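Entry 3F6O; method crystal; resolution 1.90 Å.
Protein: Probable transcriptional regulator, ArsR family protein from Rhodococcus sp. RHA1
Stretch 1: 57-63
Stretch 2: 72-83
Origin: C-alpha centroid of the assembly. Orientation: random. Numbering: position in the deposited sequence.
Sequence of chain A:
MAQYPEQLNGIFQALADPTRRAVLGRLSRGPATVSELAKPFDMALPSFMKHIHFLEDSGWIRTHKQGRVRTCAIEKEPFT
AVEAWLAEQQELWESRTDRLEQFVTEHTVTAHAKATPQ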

ATOM      1  N   ASP A  57      -9.342   3.239 -11.837  1.00 18.29           N
ATOM      2  CA  ASP A  57      -8.714   2.096 -12.502  1.00 21.19           C
ATOM      3  C   ASP A  57      -8.264   1.030 -11.525  1.00 20.71           C
ATOM      4  O   ASP A  57      -8.370  -0.144 -11.812  1.00 21.13           O
ATOM      5  CB  ASP A  57      -7.538   2.533 -13.376  1.00 20.95           C
ATOM      6  CG  ASP A  57      -7.990   3.248 -14.630  1.00 26.85           C
ATOM      7  OD1 ASP A  57      -9.168   3.109 -15.032  1.00 30.18           O
ATOM      8  OD2 ASP A  57      -7.157   3.964 -15.214  1.00 33.63           O
ATOM      9  N   SER A  58      -7.751   1.446 -10.366  1.00 20.38           N
ATOM     10  CA  SER A  58      -7.334   0.499  -9.345  1.00 19.34           C
ATOM     11  C   SER A  58      -8.491  -0.052  -8.472  1.00 19.21           C
ATOM     12  O   SER A  58      -8.265  -0.906  -7.595  1.00 19.59           O
ATOM     13  CB  SER A  58      -6.219   1.119  -8.489  1.00 20.00           C
ATOM     14  OG  SER A  58      -6.668   2.314  -7.868  1.00 19.02           O
ATOM     15  N   GLY A  59      -9.720   0.404  -8.708  1.00 17.70           N
ATOM     16  CA  GLY A  59     -10.908  -0.146  -8.017  1.00 16.75           C
ATOM     17  C   GLY A  59     -11.311   0.537  -6.711  1.00 16.17           C
ATOM     18  O   GLY A  59     -12.250   0.103  -6.056  1.00 16.64           O
ATOM     19  N   TRP A  60     -10.588   1.596  -6.314  1.00 16.02           N
ATOM     20  CA  TRP A  60     -10.861   2.300  -5.033  1.00 15.69           C
ATOM     21  C   TRP A  60     -12.136   3.155  -5.077  1.00 16.14           C
ATOM     22  O   TRP A  60     -12.769   3.365  -4.044  1.00 16.70           O
ATOM     23  CB  TRP A  60      -9.661   3.199  -4.633  1.00 15.63           C
ATOM     24  CG  TRP A  60      -8.555   2.442  -3.975  1.00 15.44           C
ATOM     25  CD1 TRP A  60      -7.383   2.052  -4.537  1.00 18.02           C
ATOM     26  CD2 TRP A  60      -8.549   1.937  -2.633  1.00 17.50           C
ATOM     27  NE1 TRP A  60      -6.618   1.352  -3.607  1.00 17.41           N
ATOM     28  CE2 TRP A  60      -7.328   1.264  -2.439  1.00 16.81           C
ATOM     29  CE3 TRP A  60      -9.462   2.005  -1.565  1.00 16.78           C
ATOM     30  CZ2 TRP A  60      -6.981   0.668  -1.216  1.00 18.26           C
ATOM     31  CZ3 TRP A  60      -9.106   1.417  -0.354  1.00 18.41           C
ATOM     32  CH2 TRP A  60      -7.899   0.740  -0.203  1.00 17.01           C
ATOM     33  N   ILE A  61     -12.482   3.688  -6.250  1.00 15.88           N
ATOM     34  CA  ILE A  61     -13.688   4.511  -6.399  1.00 15.81           C
ATOM     35  C   ILE A  61     -14.442   4.130  -7.675  1.00 17.16           C
ATOM     36  O   ILE A  61     -13.875   3.491  -8.564  1.00 16.00           O
ATOM     37  CB  ILE A  61     -13.421   6.072  -6.400  1.00 15.13           C
ATOM     38  CG1 ILE A  61     -12.785   6.510  -7.738  1.00 15.36           C
ATOM     39  CG2 ILE A  61     -12.602   6.496  -5.151  1.00 14.41           C
ATOM     40  CD1 ILE A  61     -12.478   8.021  -7.900  1.00 15.54           C
ATOM     41  N   ARG A  62     -15.711   4.549  -7.743  1.00 17.20           N
ATOM     42  CA  ARG A  62     -16.474   4.552  -8.978  1.00 20.19           C
ATOM     43  C   ARG A  62     -16.898   5.970  -9.254  1.00 20.31           C
ATOM     44  O   ARG A  62     -17.247   6.714  -8.331  1.00 19.30           O
ATOM     45  CB  ARG A  62     -17.768   3.766  -8.820  1.00 21.53           C
ATOM     46  CG  ARG A  62     -17.637   2.282  -8.731  1.00 27.74           C
ATOM     47  CD  ARG A  62     -19.005   1.698  -9.038  1.00 32.35           C
ATOM     48  NE  ARG A  62     -19.129   0.331  -8.565  1.00 38.70           N
ATOM     49  CZ  ARG A  62     -19.950  -0.572  -9.098  1.00 42.27           C
ATOM     50  NH1 ARG A  62     -19.980  -1.804  -8.590  1.00 44.36           N
ATOM     51  NH2 ARG A  62     -20.725  -0.250 -10.139  1.00 41.69           N
ATOM     52  N   THR A  63     -16.886   6.342 -10.531  1.00 20.50           N
ATOM     53  CA  THR A  63     -17.334   7.656 -10.930  1.00 21.44           C
ATOM     54  C   THR A  63     -18.341   7.535 -12.054  1.00 23.06           C
ATOM     55  O   THR A  63     -18.379   6.522 -12.775  1.00 22.52           O
ATOM     56  CB  THR A  63     -16.204   8.597 -11.363  1.00 21.75           C
ATOM     57  OG1 THR A  63     -15.709   8.221 -12.653  1.00 23.11           O
ATOM     58  CG2 THR A  63     -15.043   8.605 -10.332  1.00 20.52           C
ATOM     59  N   CYS A  72     -18.548  10.835  -7.670  1.00 18.42           N
ATOM     60  CA  CYS A  72     -17.584   9.832  -7.210  1.00 18.02           C
ATOM     61  C   CYS A  72     -18.075   9.174  -5.937  1.00 17.71           C
ATOM     62  O   CYS A  72     -18.663   9.835  -5.034  1.00 16.90           O
ATOM     63  CB  CYS A  72     -16.210  10.467  -6.928  1.00 18.23           C
ATOM     64  SG  CYS A  72     -15.533  11.429  -8.300  1.00 20.47           S
ATOM     65  N   ALA A  73     -17.825   7.876  -5.835  1.00 17.19           N
ATOM     66  CA  ALA A  73     -18.104   7.173  -4.590  1.00 16.94           C
ATOM     67  C   ALA A  73     -17.031   6.127  -4.314  1.00 17.40           C
ATOM     68  O   ALA A  73     -16.500   5.507  -5.237  1.00 17.50           O
ATOM     69  CB  ALA A  73     -19.475   6.494  -4.647  1.00 16.46           C
ATOM     70  N   ILE A  74     -16.770   5.901  -3.036  1.00 17.66           N
ATOM     71  CA  ILE A  74     -15.762   4.950  -2.616  1.00 18.44           C
ATOM     72  C   ILE A  74     -16.262   3.526  -2.828  1.00 19.41           C
ATOM     73  O   ILE A  74     -17.486   3.261  -2.803  1.00 19.03           O
ATOM     74  CB  ILE A  74     -15.299   5.227  -1.140  1.00 19.17           C
ATOM     75  CG1 ILE A  74     -13.885   4.686  -0.910  1.00 19.62           C
ATOM     76  CG2 ILE A  74     -16.361   4.760  -0.112  1.00 20.74           C
ATOM     77  CD1 ILE A  74     -13.288   5.075   0.439  1.00 18.51           C
ATOM     78  N   GLU A  75     -15.316   2.626  -3.088  1.00 19.63           N
ATOM     79  CA  GLU A  75     -15.581   1.208  -3.188  1.00 21.58           C
ATOM     80  C   GLU A  75     -14.961   0.519  -1.997  1.00 22.19           C
ATOM     81  O   GLU A  75     -13.923   0.945  -1.508  1.00 21.46           O
ATOM     82  CB  GLU A  75     -14.951   0.657  -4.459  1.00 21.94           C
ATOM     83  CG  GLU A  75     -15.737   0.960  -5.701  1.00 26.52           C
ATOM     84  CD  GLU A  75     -17.085   0.246  -5.683  1.00 31.58           C
ATOM     85  OE1 GLU A  75     -17.086  -0.988  -5.757  1.00 37.19           O
ATOM     86  OE2 GLU A  75     -18.131   0.907  -5.558  1.00 32.73           O
ATOM     87  N   LYS A  76     -15.563  -0.581  -1.557  1.00 22.34           N
ATOM     88  CA  LYS A  76     -15.066  -1.239  -0.359  1.00 23.49           C
ATOM     89  C   LYS A  76     -14.116  -2.391  -0.652  1.00 22.98           C
ATOM     90  O   LYS A  76     -13.306  -2.722   0.185  1.00 23.00           O
ATOM     91  CB  LYS A  76     -16.209  -1.736   0.525  1.00 24.94           C
ATOM     92  CG  LYS A  76     -16.959  -0.653   1.288  1.00 29.91           C
ATOM     93  CD  LYS A  76     -16.132   0.616   1.510  1.00 34.44           C
ATOM     94  CE  LYS A  76     -16.950   1.691   2.190  1.00 37.81           C
ATOM     95  NZ  LYS A  76     -16.038   2.838   2.437  1.00 40.96           N
ATOM     96  N   GLU A  77     -14.184  -2.975  -1.844  1.00 23.23           N
ATOM     97  CA  GLU A  77     -13.365  -4.162  -2.144  1.00 23.82           C
ATOM     98  C   GLU A  77     -11.857  -3.988  -1.893  1.00 22.93           C
ATOM     99  O   GLU A  77     -11.243  -4.857  -1.237  1.00 23.27           O
ATOM    100  CB  GLU A  77     -13.608  -4.675  -3.564  1.00 24.60           C
ATOM    101  CG  GLU A  77     -14.956  -5.382  -3.749  1.00 30.28           C
ATOM    102  CD  GLU A  77     -16.163  -4.455  -3.538  1.00 38.29           C
ATOM    103  OE1 GLU A  77     -16.151  -3.269  -4.026  1.00 36.01           O
ATOM    104  OE2 GLU A  77     -17.113  -4.933  -2.854  1.00 41.85           O
ATOM    105  N   PRO A  78     -11.251  -2.881  -2.389  1.00 21.09           N
ATOM    106  CA  PRO A  78      -9.808  -2.760  -2.106  1.00 20.41           C
ATOM    107  C   PRO A  78      -9.463  -2.726  -0.607  1.00 19.78           C
ATOM    108  O   PRO A  78      -8.394  -3.186  -0.219  1.00 19.11           O
ATOM    109  CB  PRO A  78      -9.417  -1.462  -2.830  1.00 19.86           C
ATOM    110  CG  PRO A  78     -10.460  -1.345  -3.960  1.00 20.87           C
ATOM    111  CD  PRO A  78     -11.728  -1.770  -3.238  1.00 21.40           C
ATOM    112  N   PHE A  79     -10.344  -2.172   0.225  1.00 20.16           N
ATOM    113  CA  PHE A  79     -10.140  -2.217   1.688  1.00 21.23           C
ATOM    114  C   PHE A  79     -10.012  -3.650   2.177  1.00 21.58           C
ATOM    115  O   PHE A  79      -9.144  -3.981   2.993  1.00 21.97           O
ATOM    116  CB  PHE A  79     -11.293  -1.511   2.420  1.00 22.06           C
ATOM    117  CG  PHE A  79     -11.227  -0.015   2.355  1.00 22.17           C
ATOM    118  CD1 PHE A  79     -11.999   0.685   1.438  1.00 24.35           C
ATOM    119  CD2 PHE A  79     -10.409   0.701   3.225  1.00 23.88           C
ATOM    120  CE1 PHE A  79     -11.958   2.058   1.376  1.00 24.32           C
ATOM    121  CE2 PHE A  79     -10.345   2.084   3.174  1.00 23.20           C
ATOM    122  CZ  PHE A  79     -11.121   2.781   2.261  1.00 22.96           C
ATOM    123  N   THR A  80     -10.881  -4.501   1.646  1.00 22.60           N
ATOM    124  CA  THR A  80     -10.923  -5.898   1.978  1.00 23.61           C
ATOM    125  C   THR A  80      -9.647  -6.572   1.541  1.00 23.69           C
ATOM    126  O   THR A  80      -9.058  -7.344   2.318  1.00 23.92           O
ATOM    127  CB  THR A  80     -12.198  -6.537   1.365  1.00 24.10           C
ATOM    128  OG1 THR A  80     -13.337  -5.987   2.047  1.00 24.90           O
ATOM    129  CG2 THR A  80     -12.191  -8.074   1.498  1.00 26.07           C
ATOM    130  N   ALA A  81      -9.186  -6.252   0.331  1.00 23.04           N
ATOM    131  CA  ALA A  81      -7.932  -6.823  -0.185  1.00 23.25           C
ATOM    132  C   ALA A  81      -6.716  -6.495   0.702  1.00 23.43           C
ATOM    133  O   ALA A  81      -5.892  -7.387   1.022  1.00 23.08           O
ATOM    134  CB  ALA A  81      -7.694  -6.365  -1.629  1.00 22.84           C
ATOM    135  N   VAL A  82      -6.599  -5.219   1.082  1.00 22.83           N
ATOM    136  CA  VAL A  82      -5.496  -4.728   1.932  1.00 23.07           C
ATOM    137  C   VAL A  82      -5.536  -5.432   3.309  1.00 24.16           C
ATOM    138  O   VAL A  82      -4.526  -6.005   3.790  1.00 23.46           O
ATOM    139  CB  VAL A  82      -5.533  -3.164   2.107  1.00 22.51           C
ATOM    140  CG1 VAL A  82      -4.482  -2.708   3.142  1.00 21.78           C
ATOM    141  CG2 VAL A  82      -5.308  -2.438   0.785  1.00 21.30           C
ATOM    142  N   GLU A  83      -6.716  -5.405   3.924  1.00 24.78           N
ATOM    143  CA  GLU A  83      -6.962  -6.147   5.162  1.00 25.78           C
ATOM    144  C   GLU A  83      -6.527  -7.609   5.074  1.00 25.56           C
ATOM    145  O   GLU A  83      -5.817  -8.105   5.965  1.00 26.67           O
ATOM    146  CB  GLU A  83      -8.439  -6.056   5.545  1.00 26.01           C
ATOM    147  CG  GLU A  83      -8.725  -4.922   6.466  1.00 29.51           C
ATOM    148  CD  GLU A  83     -10.114  -5.042   7.099  1.00 34.31           C
TER

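The two stretches join as neighbouring antiparallel strands, 61-63 against 72-74, and beyond them the chain of the second stretch turns into a helix that packs on Trp-60. Backbone hydrogen bonds set the register. Arg-62 and Ala-73 form a hydrogen-bonded pair, with Arg-62 N to Ala-73 O and Ala-73 N to Arg-62 O both 2.8 Å, and Glu-75 N extends the ladder by donating to Trp-60 O, also at 2.8 Å. At the non-hydrogen-bonded pair of Thr-63 and Cys-72, both side chains lie on one face of the sheet, and Thr-63 CG2 rests 3.5 Å from Cys-72 SG.

The apolar contacts centre on Trp-60, whose broad ring can meet several partners at once. Pro-78 CB sits over its six-membered ring, 3.4 Å from the centroid, a CH-pi contact that suits the compact, rigid proline. The indole edge points into the face of Phe-79, with the planes at 86°, so ring hydrogens meet pi electrons; Val-82 adds an aliphatic contact at the edge.

Charge pairing is more peripheral: Arg-62 NE reaches Glu-75 OE2 at 3.2 Å, a salt bridge whose hydrogen bond is weak. Gly-59, with positive phi, ends the preceding helix in a Schellman motif; a CB there would press against the preceding carbonyl.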